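Local coordinates for tail fiber protein (Acinetobacter phage AM24, PDB 5W5P) that probably recognises and degrades capsular polysaccharide of the phage's Acinetobacter baumannii host, as a trimeric tailspike, at residues K38-D43 and V59-N64; Y66-G71 and D107-G112; D477-S482 and V574-L579; V517-Q522 and V535-S540; Y386-F391 and T413-M418. One frame throughout, in Å; residues are numbered along the deposited sequence.

Interaction 1: K38-D43 and V59-N64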
# COMPACT_ATOMS: atom_id res chain seq x y z
N LYS A 38 22.98 51.13 -16.47
CA LYS A 38 23.63 51.42 -15.20
C LYS A 38 22.66 51.33 -14.02
O LYS A 38 22.95 51.87 -12.95
CB LYS A 38 24.27 52.81 -15.23
CG LYS A 38 25.12 53.10 -16.46
CD LYS A 38 25.52 54.57 -16.47
CE LYS A 38 26.77 54.79 -17.30
NZ LYS A 38 27.32 56.17 -17.09
N LEU A 39 21.53 50.65 -14.20
CA LEU A 39 20.49 50.56 -13.17
C LEU A 39 20.83 49.41 -12.23
O LEU A 39 20.45 48.26 -12.45
CB LEU A 39 19.12 50.38 -13.81
CG LEU A 39 18.71 51.46 -14.80
CD1 LEU A 39 17.37 51.13 -15.42
CD2 LEU A 39 18.66 52.81 -14.11
N LYS A 40 21.56 49.73 -11.17
CA LYS A 40 22.03 48.70 -10.24
C LYS A 40 21.00 48.36 -9.18
O LYS A 40 20.77 47.18 -8.89
CB LYS A 40 23.34 49.15 -9.59
CG LYS A 40 23.76 48.29 -8.41
CD LYS A 40 25.04 48.79 -7.78
CE LYS A 40 25.71 47.69 -6.96
NZ LYS A 40 26.22 48.21 -5.66
N THR A 41 20.35 49.37 -8.60
CA THR A 41 19.44 49.19 -7.47
C THR A 41 18.03 49.66 -7.84
O THR A 41 17.80 50.24 -8.90
CB THR A 41 19.94 49.96 -6.24
OG1 THR A 41 19.83 51.37 -6.49
CG2 THR A 41 21.39 49.62 -5.94
N PHE A 42 17.09 49.38 -6.94
CA PHE A 42 15.71 49.83 -7.12
C PHE A 42 15.62 51.34 -7.16
O PHE A 42 14.79 51.90 -7.89
CB PHE A 42 14.82 49.29 -6.00
CG PHE A 42 14.25 47.91 -6.25
CD1 PHE A 42 14.86 47.04 -7.14
CD2 PHE A 42 13.11 47.50 -5.58
CE1 PHE A 42 14.33 45.78 -7.36
CE2 PHE A 42 12.57 46.24 -5.80
CZ PHE A 42 13.19 45.37 -6.69
N ASP A 43 16.46 52.03 -6.38
CA ASP A 43 16.45 53.49 -6.39
C ASP A 43 16.88 54.04 -7.75
O ASP A 43 16.37 55.08 -8.18
CB ASP A 43 17.35 54.03 -5.28
CG ASP A 43 17.16 55.52 -5.05
OD1 ASP A 43 16.04 55.93 -4.69
OD2 ASP A 43 18.14 56.29 -5.23
N VAL A 59 17.25 45.74 -13.78
CA VAL A 59 17.70 46.25 -12.49
C VAL A 59 18.53 45.16 -11.81
O VAL A 59 18.08 44.02 -11.69
CB VAL A 59 16.52 46.68 -11.61
CG1 VAL A 59 17.03 47.36 -10.34
CG2 VAL A 59 15.59 47.61 -12.38
N GLY A 60 19.73 45.53 -11.36
CA GLY A 60 20.67 44.52 -10.90
C GLY A 60 20.28 43.88 -9.58
O GLY A 60 20.42 42.67 -9.40
N GLN A 61 19.81 44.69 -8.63
CA GLN A 61 19.50 44.23 -7.29
C GLN A 61 18.59 45.26 -6.62
O GLN A 61 18.19 46.25 -7.25
CB GLN A 61 20.78 43.97 -6.48
CG GLN A 61 21.72 45.17 -6.39
CD GLN A 61 23.15 44.78 -6.08
OE1 GLN A 61 23.72 43.89 -6.72
NE2 GLN A 61 23.74 45.44 -5.09
N ARG A 62 18.26 45.03 -5.35
CA ARG A 62 17.32 45.90 -4.66
C ARG A 62 18.01 47.16 -4.14
O ARG A 62 17.54 48.27 -4.38
CB ARG A 62 16.64 45.15 -3.51
CG ARG A 62 15.40 44.37 -3.92
CD ARG A 62 14.72 43.74 -2.71
NE ARG A 62 14.38 44.72 -1.68
CZ ARG A 62 13.21 45.34 -1.59
NH1 ARG A 62 12.25 45.08 -2.47
NH2 ARG A 62 13.00 46.22 -0.63
N SER A 63 19.11 46.98 -3.41
CA SER A 63 19.93 48.07 -2.94
C SER A 63 21.40 47.66 -3.03
O SER A 63 21.73 46.53 -3.41
CB SER A 63 19.58 48.47 -1.50
OG SER A 63 19.91 47.42 -0.60
N ASN A 64 22.28 48.59 -2.66
CA ASN A 64 23.71 48.29 -2.66
C ASN A 64 24.09 47.23 -1.63
O ASN A 64 25.15 46.59 -1.76
CB ASN A 64 24.55 49.54 -2.42
CG ASN A 64 24.39 50.59 -3.50
OD1 ASN A 64 24.62 50.32 -4.69
ND2 ASN A 64 24.01 51.79 -3.11
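Leu39 and Lys40 turn their carbonyls onto the chain at Gly60 and Gln61: Gly60 N donates to Leu39 O (3.0 Å, N-H...O 148°) and Gln61 N to Lys40 O (2.7 Å). Further on the direction reverses, with Phe42 N giving a straighter bond to Arg62 O (2.8 Å, 164°). The backbones come within 4.4 Å at the CA atoms of Lys40 and Gly60, where a CB would press on Lys40 O, and glycine fits.

Among the side chains, Phe42 carries the apolar part. Arg62 CG lies over one face of its ring, 3.8 Å from the centroid, a CH-pi contact, while Val59 CG1 sits at the ring edge. Arg62 NH1 also comes near the ring at Phe42 CE2, while the guanidinium makes its polar bonds to Asp86, a salt bridge, and to Trp110 O. Lys40 leaves the backbone with CG anti to N (chi1 168°), and its long chain runs beside Gln61 until NZ meets Asn64 OD1 at 2.8 Å. Gln61 NE2 is held by Ser63 O. A bound zinc ion lies about 4 Å from the Asn64 side chain.

Thr41, whose short hydroxyl can fold back on the backbone, caps helix 42-46, and Asp44 OD2 accepts from Thr41 N in return. This reciprocal pattern is consistent with a capping box, here braced by the loop that follows strand 56-59.

Interaction 2: Y66-G71 and D107-G112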
# COMPACT_ATOMS: atom_id res chain seq x y z
N TYR A 66 21.57 44.84 -0.55
CA TYR A 66 20.70 43.70 -0.83
C TYR A 66 20.95 43.23 -2.26
O TYR A 66 20.49 43.86 -3.21
CB TYR A 66 19.23 44.07 -0.62
CG TYR A 66 18.28 42.90 -0.58
CD1 TYR A 66 17.85 42.30 -1.76
CD2 TYR A 66 17.81 42.39 0.63
CE1 TYR A 66 16.98 41.22 -1.74
CE2 TYR A 66 16.94 41.31 0.66
CZ TYR A 66 16.53 40.73 -0.53
OH TYR A 66 15.67 39.66 -0.52
N LEU A 67 21.65 42.11 -2.40
CA LEU A 67 22.12 41.65 -3.70
C LEU A 67 21.09 40.83 -4.48
O LEU A 67 21.38 40.43 -5.61
CB LEU A 67 23.40 40.84 -3.54
CG LEU A 67 24.45 41.46 -2.62
CD1 LEU A 67 25.61 40.50 -2.40
CD2 LEU A 67 24.94 42.78 -3.18
N GLN A 68 19.91 40.57 -3.92
CA GLN A 68 18.87 39.84 -4.62
C GLN A 68 17.77 40.81 -5.07
O GLN A 68 17.86 42.02 -4.88
CB GLN A 68 18.31 38.72 -3.74
CG GLN A 68 19.31 37.62 -3.45
CD GLN A 68 19.73 36.88 -4.70
OE1 GLN A 68 18.89 36.41 -5.48
NE2 GLN A 68 21.04 36.77 -4.91
N GLY A 69 16.73 40.25 -5.70
CA GLY A 69 15.58 41.02 -6.13
C GLY A 69 15.68 41.63 -7.51
O GLY A 69 14.72 42.29 -7.95
N GLY A 70 16.79 41.45 -8.22
CA GLY A 70 16.93 41.99 -9.55
C GLY A 70 16.02 41.30 -10.56
O GLY A 70 15.37 40.29 -10.28
N GLY A 71 15.97 41.88 -11.75
CA GLY A 71 15.18 41.32 -12.82
C GLY A 71 14.87 42.37 -13.87
O GLY A 71 15.37 43.49 -13.82
N ASP A 107 9.19 35.23 -5.99
CA ASP A 107 10.36 35.11 -5.12
C ASP A 107 10.20 36.13 -3.99
O ASP A 107 10.03 37.33 -4.29
CB ASP A 107 11.63 35.38 -5.93
CG ASP A 107 12.92 35.32 -5.11
OD1 ASP A 107 12.89 35.14 -3.88
OD2 ASP A 107 13.99 35.43 -5.70
N PRO A 108 10.15 35.73 -2.71
CA PRO A 108 10.07 36.75 -1.65
C PRO A 108 11.21 37.74 -1.68
O PRO A 108 11.08 38.84 -1.13
CB PRO A 108 10.06 35.95 -0.35
CG PRO A 108 9.57 34.62 -0.74
CD PRO A 108 10.07 34.37 -2.15
N CYS A 109 12.33 37.39 -2.32
CA CYS A 109 13.46 38.30 -2.39
C CYS A 109 13.16 39.53 -3.23
O CYS A 109 13.80 40.56 -3.03
CB CYS A 109 14.70 37.59 -2.94
SG CYS A 109 15.59 36.59 -1.72
N TRP A 110 12.21 39.43 -4.16
CA TRP A 110 11.78 40.60 -4.91
C TRP A 110 11.34 41.73 -3.98
O TRP A 110 11.58 42.91 -4.27
CB TRP A 110 10.64 40.22 -5.85
CG TRP A 110 11.02 39.22 -6.88
CD1 TRP A 110 12.29 38.84 -7.23
CD2 TRP A 110 10.13 38.46 -7.71
NE1 TRP A 110 12.24 37.89 -8.23
CE2 TRP A 110 10.93 37.64 -8.54
CE3 TRP A 110 8.74 38.40 -7.83
CZ2 TRP A 110 10.38 36.77 -9.47
CZ3 TRP A 110 8.19 37.54 -8.76
CH2 TRP A 110 9.01 36.74 -9.57
N PHE A 111 10.71 41.38 -2.86
CA PHE A 111 10.16 42.34 -1.92
C PHE A 111 11.08 42.62 -0.74
O PHE A 111 10.70 43.40 0.15
CB PHE A 111 8.80 41.87 -1.40
CG PHE A 111 7.80 41.62 -2.49
CD1 PHE A 111 7.66 40.36 -3.05
CD2 PHE A 111 6.98 42.65 -2.94
CE1 PHE A 111 6.74 40.13 -4.05
CE2 PHE A 111 6.06 42.43 -3.94
CZ PHE A 111 5.93 41.17 -4.49
N GLY A 112 12.25 42.01 -0.70
CA GLY A 112 13.22 42.30 0.34
C GLY A 112 13.34 41.28 1.45
O GLY A 112 13.84 41.63 2.52
O HOH W 1 15.84 37.58 -6.49
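Tyr66 reaches from its loop across to Cys109 and Gly112. Its CB is directed at segment 107-112, and CG, anti to the backbone N (chi1 -167°), continues that way. One flank, CE1, comes to 3.5 Å from Cys109 O; the other, CE2, lies 3.6 Å from Gly112 O. CZ is near Cys109 O and Gly112 CA, and OH touches Cys109 CA at 3.2 Å. A tyrosine suits this place because the ring fills the approach and the hydroxyl finds a polar partner beyond it, Ala113 O. Tyr115 meets the Tyr66 ring edge-to-face.

The receiving backbone is a short 3-10 segment, 108-110, begun by an Asx turn: Asp107 OD1 accepts from Cys109 N (2.8 Å), met from above the carboxylate plane. Cys109 CB and SG meet both Tyr66 OH and Gln68 CB, CB lying 3.9 Å from Gln68 CB.

The chains close to 4.0 Å between Gly69 CA and Trp110 CA. Gly69, its CA at the edge of the indole, has a positive phi (88°), where a CB would press on Cys109 O and on Gln68 O. A water accepts from Gly69 N (2.9 Å) and donates to Asp107 OD2 (2.9 Å), itself salt-bridged to Arg143.

Interaction 3: D477-S482 and V574-L579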
# COMPACT_ATOMS: atom_id res chain seq x y z
N ASP A 477 -10.68 -40.43 -1.79
CA ASP A 477 -9.62 -40.96 -2.65
C ASP A 477 -8.26 -40.72 -2.01
O ASP A 477 -8.04 -39.69 -1.36
CB ASP A 477 -9.67 -40.32 -4.04
CG ASP A 477 -9.14 -41.25 -5.12
OD1 ASP A 477 -8.25 -42.08 -4.82
OD2 ASP A 477 -9.62 -41.16 -6.27
N THR A 478 -7.36 -41.67 -2.21
CA THR A 478 -6.00 -41.60 -1.69
C THR A 478 -4.95 -41.50 -2.80
O THR A 478 -3.75 -41.56 -2.52
CB THR A 478 -5.70 -42.82 -0.81
OG1 THR A 478 -5.66 -44.00 -1.63
CG2 THR A 478 -6.77 -42.98 0.26
N ASN A 479 -5.39 -41.34 -4.06
CA ASN A 479 -4.47 -41.42 -5.18
C ASN A 479 -3.42 -40.32 -5.13
O ASN A 479 -2.27 -40.52 -5.54
CB ASN A 479 -5.24 -41.37 -6.50
CG ASN A 479 -5.92 -40.02 -6.73
OD1 ASN A 479 -6.54 -39.46 -5.82
ND2 ASN A 479 -5.80 -39.50 -7.94
N LEU A 480 -3.79 -39.14 -4.64
CA LEU A 480 -2.82 -38.05 -4.55
C LEU A 480 -1.91 -38.20 -3.34
O LEU A 480 -0.77 -37.73 -3.37
CB LEU A 480 -3.56 -36.71 -4.51
CG LEU A 480 -4.42 -36.49 -5.75
CD1 LEU A 480 -5.09 -35.13 -5.73
CD2 LEU A 480 -3.60 -36.66 -7.03
N ILE A 481 -2.37 -38.87 -2.28
CA ILE A 481 -1.48 -39.23 -1.18
C ILE A 481 -0.37 -40.15 -1.68
O ILE A 481 0.81 -39.94 -1.39
CB ILE A 481 -2.27 -39.88 -0.03
CG1 ILE A 481 -3.33 -38.93 0.52
CG2 ILE A 481 -1.33 -40.30 1.09
CD1 ILE A 481 -4.12 -39.52 1.68
N SER A 482 -0.75 -41.18 -2.44
CA SER A 482 0.24 -42.09 -3.01
C SER A 482 1.18 -41.39 -3.99
O SER A 482 2.31 -41.86 -4.19
CB SER A 482 -0.46 -43.26 -3.71
OG SER A 482 -1.30 -43.96 -2.81
N VAL A 574 -11.80 -49.40 -3.34
CA VAL A 574 -11.96 -49.61 -4.78
C VAL A 574 -10.87 -48.81 -5.47
O VAL A 574 -10.90 -47.57 -5.47
CB VAL A 574 -13.35 -49.19 -5.27
CG1 VAL A 574 -13.46 -49.37 -6.78
CG2 VAL A 574 -14.43 -49.99 -4.56
N GLY A 575 -9.92 -49.52 -6.08
CA GLY A 575 -8.74 -48.88 -6.63
C GLY A 575 -7.96 -48.17 -5.54
O GLY A 575 -7.41 -48.82 -4.65
N THR A 576 -7.92 -46.84 -5.61
CA THR A 576 -7.36 -46.03 -4.54
C THR A 576 -8.44 -45.37 -3.69
O THR A 576 -8.11 -44.70 -2.70
CB THR A 576 -6.43 -44.96 -5.12
OG1 THR A 576 -7.08 -44.29 -6.21
CG2 THR A 576 -5.13 -45.59 -5.61
N LYS A 577 -9.71 -45.53 -4.05
CA LYS A 577 -10.80 -44.86 -3.36
C LYS A 577 -11.32 -45.73 -2.21
O LYS A 577 -11.07 -46.93 -2.14
CB LYS A 577 -11.94 -44.54 -4.32
CG LYS A 577 -11.52 -43.68 -5.50
CD LYS A 577 -12.65 -43.46 -6.48
CE LYS A 577 -12.16 -42.73 -7.72
NZ LYS A 577 -13.14 -42.84 -8.84
N TYR A 578 -12.06 -45.08 -1.31
CA TYR A 578 -12.74 -45.75 -0.22
C TYR A 578 -14.20 -45.33 -0.25
O TYR A 578 -14.51 -44.14 -0.22
CB TYR A 578 -12.10 -45.42 1.13
CG TYR A 578 -10.91 -46.30 1.45
CD1 TYR A 578 -9.64 -45.97 1.00
CD2 TYR A 578 -11.06 -47.47 2.20
CE1 TYR A 578 -8.55 -46.76 1.28
CE2 TYR A 578 -9.97 -48.28 2.48
CZ TYR A 578 -8.72 -47.92 2.02
OH TYR A 578 -7.62 -48.70 2.30
N LEU A 579 -15.10 -46.31 -0.33
CA LEU A 579 -16.53 -46.07 -0.28
C LEU A 579 -17.01 -46.23 1.15
O LEU A 579 -16.88 -47.32 1.73
CB LEU A 579 -17.28 -47.03 -1.21
CG LEU A 579 -16.71 -47.31 -2.61
CD1 LEU A 579 -17.61 -48.30 -3.34
CD2 LEU A 579 -16.56 -46.03 -3.41
O HOH W 2 -8.86 -42.79 -8.26
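Asp477 and Thr576 meet through a hydroxyl: Thr576 OG1 donates to the syn lone pair of Asp477 OD1 at 2.9 Å. In return, Thr576 O accepts twice from Thr478, from OG1 in the carbonyl plane (2.8 Å) and from N above it (3.2 Å). Thr478 suits because its OG1 and N can both reach one carbonyl, Thr576 because its hydroxyl donates to the aspartate beside it. A water donates to both Asp477 OD2 and Thr576 OG1.

Lys577 passes Asp477 with its aliphatic part, CG lying 3.2 Å from Asp477 OD2, while its NZ stays 4.7 Å from that oxygen and makes a long, weak ion pair with Glu475. Thr478 CG2 approaches the edge of the Tyr578 ring at CD1 (4.2 Å); the Tyr578 hydroxyl is tied to Arg573.

Further out, Thr576 is presented by a type II' turn from Val574 to Lys577, in which Gly575 takes the positive phi (61°). Asp477 is fixed by accepting at OD1 from Asn479 N (3.1 Å). Thus the turn of hairpin 569-582 abuts an Asx turn leading strand 470-477 into a short, weakly bonded helix, with Asp477 and Lys577 an antiparallel non-hydrogen-bonded pair of one sheet.

Interaction 4: V517-Q522 and V535-S540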
# COMPACT_ATOMS: atom_id res chain seq x y z
N VAL A 517 -17.49 -39.12 11.06
CA VAL A 517 -16.54 -40.20 10.83
C VAL A 517 -15.14 -39.70 11.18
O VAL A 517 -14.82 -38.53 10.97
CB VAL A 517 -16.59 -40.70 9.38
CG1 VAL A 517 -15.60 -41.83 9.16
CG2 VAL A 517 -18.00 -41.17 9.03
N SER A 518 -14.32 -40.60 11.73
CA SER A 518 -12.91 -40.34 11.99
C SER A 518 -12.06 -41.32 11.19
O SER A 518 -12.42 -42.49 11.05
CB SER A 518 -12.61 -40.47 13.49
OG SER A 518 -11.40 -39.81 13.83
N LEU A 519 -10.95 -40.82 10.64
CA LEU A 519 -10.10 -41.60 9.74
C LEU A 519 -8.65 -41.54 10.18
O LEU A 519 -8.19 -40.56 10.77
CB LEU A 519 -10.16 -41.09 8.29
CG LEU A 519 -11.52 -40.82 7.66
CD1 LEU A 519 -11.34 -40.18 6.30
CD2 LEU A 519 -12.27 -42.11 7.54
N VAL A 520 -7.91 -42.60 9.84
CA VAL A 520 -6.45 -42.60 9.91
C VAL A 520 -5.93 -43.17 8.59
O VAL A 520 -6.45 -44.17 8.10
CB VAL A 520 -5.93 -43.41 11.11
CG1 VAL A 520 -6.60 -44.78 11.17
CG2 VAL A 520 -4.42 -43.53 11.08
N VAL A 521 -4.93 -42.50 8.01
CA VAL A 521 -4.34 -42.91 6.74
C VAL A 521 -2.86 -43.20 6.97
O VAL A 521 -2.14 -42.35 7.51
CB VAL A 521 -4.52 -41.82 5.66
CG1 VAL A 521 -4.23 -42.39 4.27
CG2 VAL A 521 -5.92 -41.23 5.71
N GLN A 522 -2.41 -44.38 6.57
CA GLN A 522 -1.01 -44.76 6.78
C GLN A 522 -0.62 -45.85 5.79
O GLN A 522 -1.37 -46.81 5.57
CB GLN A 522 -0.77 -45.25 8.21
CG GLN A 522 0.63 -45.83 8.48
CD GLN A 522 1.71 -44.75 8.61
OE1 GLN A 522 1.56 -43.78 9.36
NE2 GLN A 522 2.81 -44.93 7.88
N VAL A 535 -1.72 -46.43 0.35
CA VAL A 535 -1.97 -46.02 1.73
C VAL A 535 -3.37 -46.47 2.11
O VAL A 535 -4.29 -46.44 1.29
CB VAL A 535 -1.81 -44.50 1.92
CG1 VAL A 535 -0.33 -44.12 1.87
CG2 VAL A 535 -2.62 -43.74 0.88
N TYR A 536 -3.53 -46.89 3.36
CA TYR A 536 -4.75 -47.54 3.81
C TYR A 536 -5.51 -46.65 4.79
O TYR A 536 -4.92 -45.83 5.49
CB TYR A 536 -4.43 -48.89 4.44
CG TYR A 536 -3.44 -49.69 3.61
CD1 TYR A 536 -3.86 -50.39 2.48
CD2 TYR A 536 -2.09 -49.73 3.94
CE1 TYR A 536 -2.97 -51.12 1.71
CE2 TYR A 536 -1.19 -50.45 3.17
CZ TYR A 536 -1.64 -51.14 2.06
OH TYR A 536 -0.76 -51.87 1.29
N VAL A 537 -6.83 -46.83 4.81
CA VAL A 537 -7.73 -46.02 5.62
C VAL A 537 -8.51 -46.93 6.56
O VAL A 537 -8.98 -48.00 6.15
CB VAL A 537 -8.70 -45.19 4.74
CG1 VAL A 537 -9.76 -44.51 5.60
CG2 VAL A 537 -7.93 -44.18 3.90
N ALA A 538 -8.64 -46.50 7.81
CA ALA A 538 -9.57 -47.09 8.76
C ALA A 538 -10.53 -46.00 9.22
O ALA A 538 -10.10 -44.91 9.61
CB ALA A 538 -8.84 -47.70 9.96
N ALA A 539 -11.83 -46.29 9.15
CA ALA A 539 -12.87 -45.34 9.50
C ALA A 539 -13.66 -45.83 10.71
O ALA A 539 -13.75 -47.03 10.98
CB ALA A 539 -13.83 -45.13 8.32
N SER A 540 -14.26 -44.88 11.42
CA SER A 540 -15.09 -45.20 12.56
C SER A 540 -16.22 -44.19 12.65
O SER A 540 -15.98 -42.99 12.60
CB SER A 540 -14.27 -45.21 13.85
OG SER A 540 -15.05 -45.63 14.95
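Leu519 and Ala539 form the closest side-chain pair between these strands, with Leu519 CD2 3.5 Å from Ala539 CB. The same leucine methyl also reaches Val537 CG1 (4.0 Å). On this face the packing is continuous: Val517 CG1 lies 3.8 Å from Ala539 CB, and Val521 CG2 lies 4.0 Å from Val537 CG2, the two valines running side by side. With CG1 anti to the backbone N (chi1 -165°), Val521 brings that methyl to Val535 CB. Branched residues suit extended strands, while Ala539 is small enough to admit Leu569 and Ile571. Ile481 of the short helix covers Val521 and Val535.

The face bearing Ser518, Val520, Gln522, Tyr536, Ala538 and Ser540 is more sparsely packed within the pair. Its apolar contact is Val520 CG1 to Ala538 CB at 3.9 Å, and several of its residues remain partly exposed. It turns to the third subunit, where Tyr536 OH bonds Val551 O and Gln522 OE1 accepts from Gln501 NE2; Gln522 NE2 bonds Glu525 OE1 of the same chain.

Between the faces, six backbone hydrogen bonds join the strands, two at each of the pairs 518-540, 520-538 and 522-536. The strands run antiparallel, at 163°. This two-sided chemistry implies that one face serves the subunit's own core, while the mixed face, with serines, Gln522, Tyr536 and Ala538, is consistent with packing and hydrogen bonding to the third subunit.

Interaction 5: Y386-F391 and T413-M418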
# COMPACT_ATOMS: atom_id res chain seq x y z
N TYR A 386 6.39 -3.80 27.89
CA TYR A 386 6.49 -3.23 26.55
C TYR A 386 5.67 -4.05 25.56
O TYR A 386 5.65 -5.28 25.62
CB TYR A 386 7.95 -3.17 26.08
CG TYR A 386 8.07 -2.64 24.66
CD1 TYR A 386 8.22 -1.29 24.42
CD2 TYR A 386 8.00 -3.50 23.57
CE1 TYR A 386 8.31 -0.79 23.13
CE2 TYR A 386 8.08 -3.01 22.28
CZ TYR A 386 8.24 -1.66 22.07
OH TYR A 386 8.32 -1.18 20.78
N ALA A 387 5.01 -3.35 24.63
CA ALA A 387 4.42 -3.97 23.46
C ALA A 387 4.54 -2.99 22.30
O ALA A 387 4.41 -1.78 22.51
CB ALA A 387 2.95 -4.34 23.69
N ASP A 388 4.80 -3.50 21.10
CA ASP A 388 4.97 -2.62 19.95
C ASP A 388 3.74 -1.75 19.72
O ASP A 388 3.86 -0.55 19.45
CB ASP A 388 5.29 -3.44 18.69
CG ASP A 388 6.70 -4.03 18.72
OD1 ASP A 388 7.66 -3.29 19.02
OD2 ASP A 388 6.84 -5.23 18.43
N VAL A 389 2.54 -2.33 19.85
CA VAL A 389 1.28 -1.63 19.65
C VAL A 389 0.43 -1.83 20.90
O VAL A 389 0.02 -2.96 21.19
CB VAL A 389 0.54 -2.14 18.40
CG1 VAL A 389 -0.74 -1.34 18.16
CG2 VAL A 389 1.45 -2.09 17.17
N LYS A 390 0.16 -0.75 21.63
CA LYS A 390 -0.56 -0.81 22.90
C LYS A 390 -1.98 -0.28 22.74
O LYS A 390 -2.19 0.82 22.20
CB LYS A 390 0.17 -0.01 23.98
CG LYS A 390 1.03 -0.86 24.88
CD LYS A 390 1.61 -0.05 26.03
CE LYS A 390 2.61 -0.89 26.80
NZ LYS A 390 3.38 -0.09 27.77
N PHE A 391 -2.95 -1.05 23.23
CA PHE A 391 -4.36 -0.69 23.17
C PHE A 391 -5.15 -1.68 24.02
O PHE A 391 -4.64 -2.73 24.42
CB PHE A 391 -4.88 -0.67 21.73
CG PHE A 391 -4.80 -2.01 21.03
CD1 PHE A 391 -3.66 -2.39 20.36
CD2 PHE A 391 -5.89 -2.87 21.05
CE1 PHE A 391 -3.60 -3.62 19.71
CE2 PHE A 391 -5.83 -4.10 20.41
CZ PHE A 391 -4.68 -4.47 19.74
N THR A 413 8.93 -8.87 14.79
CA THR A 413 9.38 -8.18 15.99
C THR A 413 10.42 -9.03 16.70
O THR A 413 10.52 -10.23 16.49
CB THR A 413 8.21 -7.86 16.94
OG1 THR A 413 8.64 -6.92 17.93
CG2 THR A 413 7.70 -9.13 17.62
N ASN A 414 11.21 -8.36 17.55
CA ASN A 414 12.08 -9.04 18.50
C ASN A 414 11.92 -8.44 19.89
O ASN A 414 12.79 -8.60 20.74
CB ASN A 414 13.54 -9.01 18.05
CG ASN A 414 14.11 -7.60 17.98
OD1 ASN A 414 13.39 -6.60 18.09
ND2 ASN A 414 15.42 -7.51 17.78
N ALA A 415 10.82 -7.73 20.12
CA ALA A 415 10.52 -7.14 21.40
C ALA A 415 9.81 -8.16 22.28
O ALA A 415 9.50 -9.28 21.85
CB ALA A 415 9.68 -5.87 21.22
N TYR A 416 9.54 -7.79 23.53
CA TYR A 416 8.83 -8.69 24.42
C TYR A 416 7.46 -9.04 23.85
O TYR A 416 7.06 -10.21 23.84
CB TYR A 416 8.70 -8.09 25.81
CG TYR A 416 8.26 -9.11 26.83
CD1 TYR A 416 9.15 -10.05 27.32
CD2 TYR A 416 6.95 -9.15 27.27
CE1 TYR A 416 8.75 -11.00 28.24
CE2 TYR A 416 6.54 -10.10 28.20
CZ TYR A 416 7.44 -11.02 28.67
OH TYR A 416 7.05 -11.97 29.59
N ARG A 417 6.74 -8.05 23.34
CA ARG A 417 5.42 -8.27 22.77
C ARG A 417 5.22 -7.38 21.56
O ARG A 417 5.78 -6.28 21.48
CB ARG A 417 4.31 -8.02 23.80
CG ARG A 417 3.96 -9.23 24.64
CD ARG A 417 2.68 -9.00 25.42
NE ARG A 417 2.31 -10.16 26.22
CZ ARG A 417 2.62 -10.32 27.50
NH1 ARG A 417 3.31 -9.38 28.14
NH2 ARG A 417 2.24 -11.41 28.14
N MSE A 418 4.40 -7.85 20.63
CA MSE A 418 4.04 -7.05 19.48
C MSE A 418 2.77 -6.24 19.76
O MSE A 418 2.58 -5.16 19.19
CB MSE A 418 3.85 -7.93 18.25
CG MSE A 418 3.83 -7.15 16.95
SE MSE A 418 3.33 -8.24 15.43
CE MSE A 418 4.92 -9.37 15.34
O HOH W 3 3.95 -6.46 27.52
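Asp388 and Thr413 are joined by a hydrogen bond from Thr413 OG1, which stands anti to its backbone N (chi1 -167°), to the syn lone pair of Asp388 OD2. The other carboxylate oxygen, OD1, is met on its anti side by Tyr386 OH (2.8 Å), so both oxygens are held and the buried carboxylate is fixed in its rotation. Thr413 OG1 also accepts from Ala415 N (3.2 Å), an ST turn, which makes a threonine apt here as donor and acceptor at once.

Backbone bonds run alongside: Asp388 N to Arg417 O (3.0 Å) and Val389 N to Met418 O (2.9 Å). A supporting CA-H...O contact joins Ala387 CA to the same Arg417 O. A water bridges Tyr386 O and Arg417 NH1, whereas NH2 of that arginine turns to Arg439 O.

Apolar contact centres on Tyr386. Its CE2 meets Ala415 CB at 3.4 Å, a spot where a lone methyl fits. Ala387 CB and Arg417 CB touch at 3.9 Å.

Met418, present as selenomethionine, packs against Phe374, Phe408 and Phe432, contributed by strands 365-375, 407-409 and 431-432. The contact thereby ties strand 389-390, the last of a row of parallel strands, to the loop leaving strand 412-413, within what is consistent with a parallel beta-helix.

In the fold
The five contacts follow the length of the spike. Interactions 1 and 2 adjoin, their centres about 10 Å apart, in the N-terminal part; interaction 1 uses backbone and side-chain hydrogen bonds, interaction 2 packing and a bridging water, and both are partly buried and touch the second subunit. Interaction 5, about 63 Å from interaction 1 between centres, is buried within the probable parallel beta-helix, and no other chain touches its segments. Interactions 3 and 4 lie on the far side of the chain's centre; 4 is nested in the loop closed by 3, and Thr478 and Ile481 pack on Val535. Interaction 4 is buried, with regular strand pairing and aliphatic packing; 3, partly buried, relies on hydroxyl and carboxylate bonds.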